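Local coordinates for L-lactate dehydrogenase (Trichomonas vaginalis, PDB 4UUN), which binds NADH and probably catalyses the reversible reduction of pyruvate to L-lactate, at residues I16-S21 / T50-E55; C82-A87 / L126-P131; P131-C136 / F151-M156. All coordinates share one frame; numbering follows the deposited sequence. Where two conformers were deposited one is given.

How the interactions relate
The three contacts lie in the nucleotide-binding half of the subunit, round its six-stranded parallel sheet, and follow one another along the chain. Interaction 1 packs helix 15-25 against helix 46-57, about 16 Å (centre to centre) from interaction 2, where strands 82-85 and 124-127 pair; L20 packs on F84 and I16 on V86. The centre of interaction 3 is about 7 Å from that of interaction 2, and the two touch; interaction 3 shares P131 with it and brings helix 132-141 against strand 151-153, the next strand of the sheet. Interactions 1 and 3 do not touch, their centres being about 23 Å apart, yet all three reach the same NADH, so successive elements of one Rossmann-type domain line a single cofactor groove.

Interaction 1: I16-S21 / T50-E55; sequences IGYILS and TALTME. With NAI (1,4-dihydronicotinamide adenine dinucleotide), chain D.
Y18 reaches from helix 15-25 to helix 46-57 and grips E55 by its hydroxyl. With CG anti to the backbone N (chi1 179°), its side chain leaves CB alongside L52. In the conformer given, the two run past each other in opposite directions and L52 CD1 lies 3.9 Å from Y18 CD1; L52 has a second conformer, so this packing is less certain. Farther out, CE1 of Y18 comes within 3.3 Å of E55 OE2, and at the tip Y18 OH donates a short 2.6 Å hydrogen bond to the same OE2. This oxygen lies at the ring edge, in the ring plane, whereas the hydroxyl meets the carboxylate on its syn side, 34° out of plane. The second subunit fixes both groups: its A242 N bonds to Y18 OH, its S243 OG and A241 N to E55 OE1, and its R236 makes a cation-pi contact with the Y18 ring. The segments run nearly parallel, their axes 10.7 Å apart at 19°. At the start of its segment I16 N donates to O2N of the NADH diphosphate (3.2 Å). Helix 15-25, following the glycine-rich loop, is thus the dinucleotide-binding helix of a Rossmann fold, here also facing the dimer interface.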
loop_
_atom_site.group_PDB
_atom_site.type_symbol
_atom_site.label_atom_id
_atom_site.label_comp_id
_atom_site.label_asym_id
_atom_site.label_seq_id
_atom_site.Cartn_x
_atom_site.Cartn_y
_atom_site.Cartn_z
ATOM N N ILE B 16 -6.712 2.146 -7.233
ATOM C CA ILE B 16 -6.440 3.116 -6.195
ATOM C C ILE B 16 -7.170 2.751 -4.903
ATOM O O ILE B 16 -6.577 2.801 -3.819
ATOM C CB ILE B 16 -6.795 4.535 -6.679
ATOM C CG1 ILE B 16 -5.721 5.016 -7.671
ATOM C CG2 ILE B 16 -6.906 5.512 -5.514
ATOM C CD1 ILE B 16 -6.067 6.323 -8.393
ATOM N N GLY B 17 -8.443 2.371 -5.020
ATOM C CA GLY B 17 -9.237 2.005 -3.858
ATOM C C GLY B 17 -8.632 0.841 -3.088
ATOM O O GLY B 17 -8.654 0.814 -1.853
ATOM N N TYR B 18 -8.090 -0.119 -3.826
ATOM C CA TYR B 18 -7.523 -1.331 -3.248
ATOM C C TYR B 18 -6.363 -0.965 -2.325
ATOM O O TYR B 18 -6.298 -1.395 -1.172
ATOM C CB TYR B 18 -7.068 -2.245 -4.390
ATOM C CG TYR B 18 -6.419 -3.546 -3.983
ATOM C CD1 TYR B 18 -7.184 -4.631 -3.557
ATOM C CD2 TYR B 18 -5.048 -3.708 -4.068
ATOM C CE1 TYR B 18 -6.588 -5.832 -3.203
ATOM C CE2 TYR B 18 -4.441 -4.904 -3.712
ATOM C CZ TYR B 18 -5.215 -5.961 -3.289
ATOM O OH TYR B 18 -4.603 -7.143 -2.955
ATOM N N ILE B 19 -5.461 -0.138 -2.828
ATOM C CA ILE B 19 -4.297 0.287 -2.055
ATOM C C ILE B 19 -4.695 1.263 -0.950
ATOM O O ILE B 19 -4.278 1.124 0.200
ATOM C CB ILE B 19 -3.240 0.949 -2.967
ATOM C CG1 ILE B 19 -2.807 -0.032 -4.062
ATOM C CG2 ILE B 19 -2.035 1.397 -2.150
ATOM C CD1 ILE B 19 -1.937 0.587 -5.133
ATOM N N LEU B 20 -5.505 2.249 -1.312
ATOM C CA LEU B 20 -5.926 3.293 -0.381
ATOM C C LEU B 20 -6.620 2.714 0.868
ATOM O O LEU B 20 -6.328 3.128 1.989
ATOM C CB LEU B 20 -6.847 4.274 -1.118
ATOM C CG LEU B 20 -7.341 5.539 -0.413
ATOM C CD1 LEU B 20 -6.195 6.402 0.100
ATOM C CD2 LEU B 20 -8.234 6.343 -1.364
ATOM N N SER B 21 -7.533 1.762 0.672
ATOM C CA SER B 21 -8.250 1.157 1.790
ATOM C C SER B 21 -7.294 0.445 2.757
ATOM O O SER B 21 -7.389 0.619 3.970
ATOM C CB SER B 21 -9.315 0.184 1.276
ATOM O OG SER B 21 -8.742 -0.829 0.465
ATOM N N THR B 50 -15.993 -7.282 -3.138
ATOM C CA THR B 50 -16.010 -8.349 -2.141
ATOM C C THR B 50 -14.607 -8.902 -1.907
ATOM O O THR B 50 -14.226 -9.160 -0.769
ATOM C CB THR B 50 -16.932 -9.486 -2.570
ATOM O OG1 THR B 50 -18.266 -8.986 -2.674
ATOM C CG2 THR B 50 -16.900 -10.643 -1.559
ATOM N N ALA B 51 -13.852 -9.090 -2.985
ATOM C CA ALA B 51 -12.484 -9.585 -2.881
ATOM C C ALA B 51 -11.635 -8.631 -2.041
ATOM O O ALA B 51 -10.782 -9.057 -1.262
ATOM C CB ALA B 51 -11.878 -9.739 -4.257
ATOM N N LEU B 52 -11.868 -7.334 -2.209
ATOM C CA LEU B 52 -11.153 -6.330 -1.431
ATOM C C LEU B 52 -11.453 -6.473 0.057
ATOM O O LEU B 52 -10.542 -6.466 0.879
ATOM C CB LEU B 52 -11.515 -4.917 -1.900
ATOM C CG LEU B 52 -11.173 -3.781 -0.926
ATOM C CD1 LEU B 52 -9.682 -3.745 -0.631
ATOM C CD2 LEU B 52 -11.642 -2.446 -1.477
ATOM N N THR B 53 -12.730 -6.592 0.406
ATOM C CA THR B 53 -13.109 -6.704 1.811
ATOM C C THR B 53 -12.524 -7.976 2.433
ATOM O O THR B 53 -12.163 -7.983 3.602
ATOM C CB THR B 53 -14.643 -6.637 2.039
ATOM O OG1 THR B 53 -15.311 -7.696 1.340
ATOM C CG2 THR B 53 -15.192 -5.284 1.572
ATOM N N MET B 54 -12.404 -9.034 1.643
ATOM C CA MET B 54 -11.854 -10.290 2.150
ATOM C C MET B 54 -10.397 -10.100 2.524
ATOM O O MET B 54 -9.955 -10.561 3.576
ATOM C CB MET B 54 -12.000 -11.408 1.117
ATOM C CG MET B 54 -13.425 -11.902 0.966
ATOM S SD MET B 54 -13.641 -12.981 -0.469
ATOM C CE MET B 54 -12.995 -14.511 0.169
ATOM N N GLU B 55 -9.648 -9.399 1.681
ATOM C CA GLU B 55 -8.246 -9.141 2.001
ATOM C C GLU B 55 -8.115 -8.174 3.170
ATOM O O GLU B 55 -7.228 -8.343 3.992
ATOM C CB GLU B 55 -7.470 -8.633 0.783
ATOM C CG GLU B 55 -7.151 -9.728 -0.224
ATOM C CD GLU B 55 -6.015 -9.357 -1.136
ATOM O OE1 GLU B 55 -4.849 -9.401 -0.686
ATOM O OE2 GLU B 55 -6.285 -9.013 -2.308
HETATM P PA NAI D . -9.914 1.916 -12.054
HETATM O O1A NAI D . -10.563 1.870 -13.417
HETATM O O2A NAI D . -8.959 0.821 -11.630
HETATM O O5B NAI D . -11.079 2.023 -10.944
HETATM C C5B NAI D . -12.116 2.999 -10.989
HETATM C C4B NAI D . -13.286 2.498 -10.149
HETATM O O4B NAI D . -14.355 3.450 -10.128
HETATM C C3B NAI D . -13.879 1.198 -10.686
HETATM O O3B NAI D . -13.903 0.229 -9.633
HETATM C C2B NAI D . -15.285 1.559 -11.149
HETATM O O2B NAI D . -16.231 0.492 -11.010
HETATM C C1B NAI D . -15.587 2.724 -10.227
HETATM N N9A NAI D . -16.701 3.612 -10.631
HETATM C C8A NAI D . -17.031 4.049 -11.865
HETATM N N7A NAI D . -18.122 4.865 -11.799
HETATM C C5A NAI D . -18.493 4.955 -10.505
HETATM C C6A NAI D . -19.551 5.645 -9.725
HETATM N N6A NAI D . -20.471 6.430 -10.337
HETATM N N1A NAI D . -19.567 5.460 -8.380
HETATM C C2A NAI D . -18.660 4.683 -7.742
HETATM N N3A NAI D . -17.680 4.025 -8.394
HETATM C C4A NAI D . -17.553 4.117 -9.742
HETATM O O3 NAI D . -9.153 3.329 -11.926
HETATM P PN NAI D . -8.016 3.905 -10.943
HETATM O O1N NAI D . -6.658 3.550 -11.513
HETATM O O2N NAI D . -8.379 3.518 -9.527
HETATM O O5D NAI D . -8.222 5.492 -11.115
HETATM C C5D NAI D . -9.478 6.056 -10.771
HETATM C C4D NAI D . -9.523 7.530 -11.139
HETATM O O4D NAI D . -8.546 8.309 -10.442
HETATM C C3D NAI D . -9.255 7.762 -12.614
HETATM O O3D NAI D . -10.455 7.576 -13.379
HETATM C C2D NAI D . -8.738 9.185 -12.643
HETATM O O2D NAI D . -9.829 10.051 -12.942
HETATM C C1D NAI D . -8.246 9.475 -11.222
HETATM N N1N NAI D . -6.816 9.844 -11.127
HETATM C C2N NAI D . -6.516 10.994 -10.517
HETATM C C3N NAI D . -5.220 11.467 -10.351
HETATM C C7N NAI D . -4.930 12.779 -9.640
HETATM O O7N NAI D . -3.877 13.088 -9.098
HETATM N N7N NAI D . -5.902 13.715 -9.576
HETATM C C4N NAI D . -4.062 10.649 -10.864
HETATM C C5N NAI D . -4.500 9.412 -11.504
HETATM C C6N NAI D . -5.845 9.057 -11.608
#

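Interaction 2: C82-A87 / L126-P131. With NAI (1,4-dihydronicotinamide adenine dinucleotide), chain D.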
loop_
_atom_site.group_PDB
_atom_site.type_symbol
_atom_site.label_atom_id
_atom_site.label_comp_id
_atom_site.label_asym_id
_atom_site.label_seq_id
_atom_site.Cartn_x
_atom_site.Cartn_y
_atom_site.Cartn_z
ATOM N N CYS B 82 -14.631 11.998 6.378
ATOM C CA CYS B 82 -13.925 12.453 5.179
ATOM C C CYS B 82 -14.203 11.525 4.006
ATOM O O CYS B 82 -14.776 10.441 4.177
ATOM C CB CYS B 82 -12.415 12.590 5.424
ATOM S SG CYS B 82 -11.549 11.031 5.762
ATOM N N ALA B 83 -13.828 11.968 2.809
ATOM C CA ALA B 83 -14.108 11.207 1.600
ATOM C C ALA B 83 -13.005 11.353 0.571
ATOM O O ALA B 83 -12.470 12.453 0.360
ATOM C CB ALA B 83 -15.431 11.644 1.000
ATOM N N PHE B 84 -12.677 10.232 -0.061
ATOM C CA PHE B 84 -11.772 10.196 -1.195
ATOM C C PHE B 84 -12.626 9.905 -2.428
ATOM O O PHE B 84 -13.032 8.759 -2.655
ATOM C CB PHE B 84 -10.710 9.102 -1.001
ATOM C CG PHE B 84 -9.772 9.354 0.155
ATOM C CD1 PHE B 84 -10.125 9.003 1.449
ATOM C CD2 PHE B 84 -8.527 9.925 -0.059
ATOM C CE1 PHE B 84 -9.261 9.232 2.503
ATOM C CE2 PHE B 84 -7.660 10.158 0.991
ATOM C CZ PHE B 84 -8.021 9.813 2.270
ATOM N N LEU B 85 -12.933 10.946 -3.199
ATOM C CA LEU B 85 -13.770 10.789 -4.385
ATOM C C LEU B 85 -12.902 10.412 -5.578
ATOM O O LEU B 85 -12.465 11.270 -6.358
ATOM C CB LEU B 85 -14.567 12.061 -4.672
ATOM C CG LEU B 85 -15.454 12.578 -3.536
ATOM C CD1 LEU B 85 -16.279 13.765 -4.022
ATOM C CD2 LEU B 85 -16.366 11.487 -2.989
ATOM N N VAL B 86 -12.677 9.110 -5.712
ATOM C CA VAL B 86 -11.781 8.564 -6.721
ATOM C C VAL B 86 -12.518 8.264 -8.019
ATOM O O VAL B 86 -11.994 8.476 -9.110
ATOM C CB VAL B 86 -11.124 7.266 -6.187
ATOM C CG1 VAL B 86 -10.249 6.619 -7.239
ATOM C CG2 VAL B 86 -10.324 7.564 -4.921
ATOM N N ALA B 87 -13.743 7.771 -7.902
ATOM C CA ALA B 87 -14.525 7.396 -9.078
ATOM C C ALA B 87 -14.824 8.587 -9.985
ATOM O O ALA B 87 -15.123 9.676 -9.506
ATOM C CB ALA B 87 -15.825 6.755 -8.644
ATOM N N LEU B 126 -12.025 15.177 -0.460
ATOM C CA LEU B 126 -10.912 15.260 -1.397
ATOM C C LEU B 126 -11.284 14.693 -2.770
ATOM O O LEU B 126 -11.538 13.494 -2.915
ATOM C CB LEU B 126 -9.704 14.506 -0.841
ATOM C CG LEU B 126 -8.479 14.431 -1.759
ATOM C CD1 LEU B 126 -8.041 15.835 -2.247
ATOM C CD2 LEU B 126 -7.347 13.725 -1.028
ATOM N N VAL B 127 -11.306 15.556 -3.778
ATOM C CA VAL B 127 -11.674 15.156 -5.131
ATOM C C VAL B 127 -10.451 14.747 -5.944
ATOM O O VAL B 127 -9.505 15.528 -6.135
ATOM C CB VAL B 127 -12.436 16.276 -5.847
ATOM C CG1 VAL B 127 -12.891 15.826 -7.231
ATOM C CG2 VAL B 127 -13.626 16.681 -5.012
ATOM N N ILE B 128 -10.488 13.505 -6.420
ATOM C CA ILE B 128 -9.361 12.893 -7.099
ATOM C C ILE B 128 -9.718 12.562 -8.544
ATOM O O ILE B 128 -8.949 12.841 -9.441
ATOM C CB ILE B 128 -8.905 11.624 -6.339
ATOM C CG1 ILE B 128 -8.366 12.020 -4.956
ATOM C CG2 ILE B 128 -7.853 10.866 -7.123
ATOM C CD1 ILE B 128 -8.159 10.847 -4.001
ATOM N N GLY B 129 -10.895 11.986 -8.772
ATOM C CA GLY B 129 -11.365 11.693 -10.119
ATOM C C GLY B 129 -11.338 12.886 -11.065
ATOM O O GLY B 129 -11.732 13.996 -10.700
ATOM N N ASN B 130 -10.884 12.645 -12.293
ATOM C CA ASN B 130 -10.739 13.738 -13.241
ATOM C C ASN B 130 -11.999 14.036 -14.048
ATOM O O ASN B 130 -12.837 13.167 -14.275
ATOM C CB ASN B 130 -9.531 13.506 -14.145
ATOM C CG ASN B 130 -8.231 13.871 -13.454
ATOM O OD1 ASN B 130 -8.110 14.950 -12.858
ATOM N ND2 ASN B 130 -7.261 12.970 -13.505
ATOM N N PRO B 131 -12.165 15.309 -14.455
ATOM C CA PRO B 131 -11.304 16.479 -14.230
ATOM C C PRO B 131 -11.509 17.023 -12.814
ATOM O O PRO B 131 -12.585 17.541 -12.507
ATOM C CB PRO B 131 -11.779 17.465 -15.295
ATOM C CG PRO B 131 -13.218 17.110 -15.518
ATOM C CD PRO B 131 -13.346 15.640 -15.272
HETATM P PA NAI D . -9.914 1.916 -12.054
HETATM O O1A NAI D . -10.563 1.870 -13.417
HETATM O O2A NAI D . -8.959 0.821 -11.630
HETATM O O5B NAI D . -11.079 2.023 -10.944
HETATM C C5B NAI D . -12.116 2.999 -10.989
HETATM C C4B NAI D . -13.286 2.498 -10.149
HETATM O O4B NAI D . -14.355 3.450 -10.128
HETATM C C3B NAI D . -13.879 1.198 -10.686
HETATM O O3B NAI D . -13.903 0.229 -9.633
HETATM C C2B NAI D . -15.285 1.559 -11.149
HETATM O O2B NAI D . -16.231 0.492 -11.010
HETATM C C1B NAI D . -15.587 2.724 -10.227
HETATM N N9A NAI D . -16.701 3.612 -10.631
HETATM C C8A NAI D . -17.031 4.049 -11.865
HETATM N N7A NAI D . -18.122 4.865 -11.799
HETATM C C5A NAI D . -18.493 4.955 -10.505
HETATM C C6A NAI D . -19.551 5.645 -9.725
HETATM N N6A NAI D . -20.471 6.430 -10.337
HETATM N N1A NAI D . -19.567 5.460 -8.380
HETATM C C2A NAI D . -18.660 4.683 -7.742
HETATM N N3A NAI D . -17.680 4.025 -8.394
HETATM C C4A NAI D . -17.553 4.117 -9.742
HETATM O O3 NAI D . -9.153 3.329 -11.926
HETATM P PN NAI D . -8.016 3.905 -10.943
HETATM O O1N NAI D . -6.658 3.550 -11.513
HETATM O O2N NAI D . -8.379 3.518 -9.527
HETATM O O5D NAI D . -8.222 5.492 -11.115
HETATM C C5D NAI D . -9.478 6.056 -10.771
HETATM C C4D NAI D . -9.523 7.530 -11.139
HETATM O O4D NAI D . -8.546 8.309 -10.442
HETATM C C3D NAI D . -9.255 7.762 -12.614
HETATM O O3D NAI D . -10.455 7.576 -13.379
HETATM C C2D NAI D . -8.738 9.185 -12.643
HETATM O O2D NAI D . -9.829 10.051 -12.942
HETATM C C1D NAI D . -8.246 9.475 -11.222
HETATM N N1N NAI D . -6.816 9.844 -11.127
HETATM C C2N NAI D . -6.516 10.994 -10.517
HETATM C C3N NAI D . -5.220 11.467 -10.351
HETATM C C7N NAI D . -4.930 12.779 -9.640
HETATM O O7N NAI D . -3.877 13.088 -9.098
HETATM N N7N NAI D . -5.902 13.715 -9.576
HETATM C C4N NAI D . -4.062 10.649 -10.864
HETATM C C5N NAI D . -4.500 9.412 -11.504
HETATM C C6N NAI D . -5.845 9.057 -11.608
#
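F84 and L126 point to one face of the sheet, L85 and V127 to the other, and within each pair the side chains cross obliquely. L126 brings CD2 to 4.1 Å from CD2 of the F84 ring. I128 approaches the same ring differently, with CD1 at its edge near the ring plane, while V86 lies beside I128 pointing the same way, V86 CG2 being 4.0 Å from I128 CD1. Helix 242-257 covers this side through M252 on F84 and H251 on L126; on the other, L85 meets T111 of helix 97-118. That helix connects the two strands in a beta-alpha-beta crossover of the Rossmann fold, and they pair in parallel: L126 N donates to A83 O and L85 N to L126 O. Where the strands end, L85 O takes two donors. G129 N approaches in the carbonyl plane with a nearly straight bond (175°), and I128 N comes from above it, 37° out of plane. Beyond this fork the backbone holds NADH: I128 O accepts from the carboxamide N7N (3.2 Å), and N130 N donates to the ribose hydroxyl O2D (2.9 Å). Two residues past the end of strand 82-85, A87 CB lies 3.3 Å from N3A of the adenine.

Interaction 3: P131-C136 / F151-M156; sequences PDNTNC and FSSLSM. With NAI (1,4-dihydronicotinamide adenine dinucleotide), chain D.
D132, N133 and S153 meet round one water, which knits the start of helix 132-141 to strand 151-153. The water donates to D132 OD2 (3.1 Å) and to N133 OD1 (3.2 Å) and accepts a 2.6 Å bond from S153 OG. D132 OD2 also lies 3.0 Å from L154 O, two acceptors that do not bond each other. One turn further along the helix the contact becomes apolar: C136 has SG swung opposite its own amide nitrogen (chi1 -172°), which sets the sulfur 3.8 Å from F151 CB and beside the carbonyl oxygen of S152. The carboxylate of D132 also lies close to the carboxamide of NADH, OD2 being 3.5 Å from N7N, and L154 CD2 comes to 3.8 Å from the carboxamide oxygen O7N. In the second shell, H186 ND1 is hydrogen-bonded to D132 OD1, and N133 ND2 donates to V284 O, so both polar ends are fixed from the C-terminal part of the chain. H186 is the predicted proton acceptor. Helix and strand run close to antiparallel (166°), as expected for the helix-to-strand return of a beta-alpha-beta unit, here the one from strand 124-127 to strand 151-153 that borders the nicotinamide end of the Rossmann-fold cofactor site.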
loop_
_atom_site.group_PDB
_atom_site.type_symbol
_atom_site.label_atom_id
_atom_site.label_comp_id
_atom_site.label_asym_id
_atom_site.label_seq_id
_atom_site.Cartn_x
_atom_site.Cartn_y
_atom_site.Cartn_z
ATOM N N PRO B 131 -12.165 15.309 -14.455
ATOM C CA PRO B 131 -11.304 16.479 -14.230
ATOM C C PRO B 131 -11.509 17.023 -12.814
ATOM O O PRO B 131 -12.585 17.541 -12.507
ATOM C CB PRO B 131 -11.779 17.465 -15.295
ATOM C CG PRO B 131 -13.218 17.110 -15.518
ATOM C CD PRO B 131 -13.346 15.640 -15.272
ATOM N N ASP B 132 -10.502 16.897 -11.955
ATOM C CA ASP B 132 -10.752 17.048 -10.519
ATOM C C ASP B 132 -11.125 18.467 -10.058
ATOM O O ASP B 132 -12.066 18.620 -9.277
ATOM C CB ASP B 132 -9.623 16.446 -9.676
ATOM C CG ASP B 132 -8.265 17.048 -9.971
ATOM O OD1 ASP B 132 -8.078 17.703 -11.020
ATOM O OD2 ASP B 132 -7.374 16.849 -9.134
ATOM N N ASN B 133 -10.410 19.497 -10.508
ATOM C CA ASN B 133 -10.780 20.868 -10.125
ATOM C C ASN B 133 -12.250 21.141 -10.432
ATOM O O ASN B 133 -12.992 21.675 -9.602
ATOM C CB ASN B 133 -9.932 21.919 -10.860
ATOM C CG ASN B 133 -8.455 21.807 -10.552
ATOM O OD1 ASN B 133 -7.837 20.779 -10.801
ATOM N ND2 ASN B 133 -7.876 22.882 -10.030
ATOM N N THR B 134 -12.677 20.784 -11.633
ATOM C CA THR B 134 -14.032 21.121 -12.053
ATOM C C THR B 134 -15.058 20.208 -11.383
ATOM O O THR B 134 -16.127 20.671 -10.983
ATOM C CB THR B 134 -14.158 21.118 -13.585
ATOM O OG1 THR B 134 -13.310 22.147 -14.109
ATOM C CG2 THR B 134 -15.601 21.399 -14.024
ATOM N N ASN B 135 -14.727 18.926 -11.239
ATOM C CA ASN B 135 -15.588 18.010 -10.504
ATOM C C ASN B 135 -15.814 18.531 -9.081
ATOM O O ASN B 135 -16.918 18.446 -8.542
ATOM C CB ASN B 135 -14.993 16.593 -10.456
ATOM C CG ASN B 135 -15.036 15.883 -11.805
ATOM O OD1 ASN B 135 -15.764 16.280 -12.709
ATOM N ND2 ASN B 135 -14.255 14.810 -11.934
ATOM N N CYS B 136 -14.765 19.087 -8.485
ATOM C CA CYS B 136 -14.838 19.616 -7.123
ATOM C C CYS B 136 -15.763 20.833 -7.064
ATOM O O CYS B 136 -16.619 20.935 -6.181
ATOM C CB CYS B 136 -13.436 19.990 -6.639
ATOM S SG CYS B 136 -13.318 20.440 -4.883
ATOM N N PHE B 151 -14.247 21.185 0.933
ATOM C CA PHE B 151 -13.822 20.648 -0.374
ATOM C C PHE B 151 -12.402 21.030 -0.799
ATOM O O PHE B 151 -11.963 22.171 -0.610
ATOM C CB PHE B 151 -14.770 21.136 -1.490
ATOM C CG PHE B 151 -16.188 20.644 -1.360
ATOM C CD1 PHE B 151 -16.580 19.455 -1.955
ATOM C CD2 PHE B 151 -17.132 21.382 -0.656
ATOM C CE1 PHE B 151 -17.880 18.999 -1.840
ATOM C CE2 PHE B 151 -18.431 20.931 -0.534
ATOM C CZ PHE B 151 -18.808 19.733 -1.127
ATOM N N SER B 152 -11.705 20.077 -1.421
ATOM C CA SER B 152 -10.419 20.340 -2.079
ATOM C C SER B 152 -10.159 19.303 -3.168
ATOM O O SER B 152 -10.854 18.284 -3.226
ATOM C CB SER B 152 -9.273 20.362 -1.067
ATOM O OG SER B 152 -9.129 19.112 -0.423
ATOM N N SER B 153 -9.176 19.560 -4.032
ATOM C CA SER B 153 -8.826 18.623 -5.103
ATOM C C SER B 153 -7.338 18.324 -5.036
ATOM O O SER B 153 -6.566 19.087 -4.444
ATOM C CB SER B 153 -9.231 19.156 -6.490
ATOM O OG SER B 153 -8.546 20.345 -6.839
ATOM N N LEU B 154 -6.947 17.200 -5.621
ATOM C CA LEU B 154 -5.608 16.659 -5.424
ATOM C C LEU B 154 -4.630 17.107 -6.502
ATOM O O LEU B 154 -4.778 16.732 -7.656
ATOM C CB LEU B 154 -5.674 15.129 -5.428
ATOM C CG LEU B 154 -4.350 14.413 -5.158
ATOM C CD1 LEU B 154 -3.872 14.722 -3.762
ATOM C CD2 LEU B 154 -4.503 12.893 -5.367
ATOM N N SER B 155 -3.620 17.878 -6.122
ATOM C CA SER B 155 -2.555 18.262 -7.051
ATOM C C SER B 155 -1.172 17.802 -6.574
ATOM O O SER B 155 -0.155 18.058 -7.235
ATOM C CB SER B 155 -2.571 19.774 -7.272
ATOM O OG SER B 155 -2.502 20.461 -6.040
ATOM N N MET B 156 -1.136 17.091 -5.449
ATOM C CA MET B 156 0.131 16.682 -4.852
ATOM C C MET B 156 0.909 15.636 -5.667
ATOM O O MET B 156 2.132 15.541 -5.536
ATOM C CB MET B 156 -0.085 16.178 -3.409
ATOM C CG MET B 156 0.049 17.265 -2.325
ATOM S SD MET B 156 1.604 18.205 -2.354
ATOM C CE MET B 156 2.780 16.896 -1.994
HETATM P PA NAI D . -9.914 1.916 -12.054
HETATM O O1A NAI D . -10.563 1.870 -13.417
HETATM O O2A NAI D . -8.959 0.821 -11.630
HETATM O O5B NAI D . -11.079 2.023 -10.944
HETATM C C5B NAI D . -12.116 2.999 -10.989
HETATM C C4B NAI D . -13.286 2.498 -10.149
HETATM O O4B NAI D . -14.355 3.450 -10.128
HETATM C C3B NAI D . -13.879 1.198 -10.686
HETATM O O3B NAI D . -13.903 0.229 -9.633
HETATM C C2B NAI D . -15.285 1.559 -11.149
HETATM O O2B NAI D . -16.231 0.492 -11.010
HETATM C C1B NAI D . -15.587 2.724 -10.227
HETATM N N9A NAI D . -16.701 3.612 -10.631
HETATM C C8A NAI D . -17.031 4.049 -11.865
HETATM N N7A NAI D . -18.122 4.865 -11.799
HETATM C C5A NAI D . -18.493 4.955 -10.505
HETATM C C6A NAI D . -19.551 5.645 -9.725
HETATM N N6A NAI D . -20.471 6.430 -10.337
HETATM N N1A NAI D . -19.567 5.460 -8.380
HETATM C C2A NAI D . -18.660 4.683 -7.742
HETATM N N3A NAI D . -17.680 4.025 -8.394
HETATM C C4A NAI D . -17.553 4.117 -9.742
HETATM O O3 NAI D . -9.153 3.329 -11.926
HETATM P PN NAI D . -8.016 3.905 -10.943
HETATM O O1N NAI D . -6.658 3.550 -11.513
HETATM O O2N NAI D . -8.379 3.518 -9.527
HETATM O O5D NAI D . -8.222 5.492 -11.115
HETATM C C5D NAI D . -9.478 6.056 -10.771
HETATM C C4D NAI D . -9.523 7.530 -11.139
HETATM O O4D NAI D . -8.546 8.309 -10.442
HETATM C C3D NAI D . -9.255 7.762 -12.614
HETATM O O3D NAI D . -10.455 7.576 -13.379
HETATM C C2D NAI D . -8.738 9.185 -12.643
HETATM O O2D NAI D . -9.829 10.051 -12.942
HETATM C C1D NAI D . -8.246 9.475 -11.222
HETATM N N1N NAI D . -6.816 9.844 -11.127
HETATM C C2N NAI D . -6.516 10.994 -10.517
HETATM C C3N NAI D . -5.220 11.467 -10.351
HETATM C C7N NAI D . -4.930 12.779 -9.640
HETATM O O7N NAI D . -3.877 13.088 -9.098
HETATM N N7N NAI D . -5.902 13.715 -9.576
HETATM C C4N NAI D . -4.062 10.649 -10.864
HETATM C C5N NAI D . -4.500 9.412 -11.504
HETATM C C6N NAI D . -5.845 9.057 -11.608
HETATM O O HOH W 1 -6.461 19.599 -8.142
#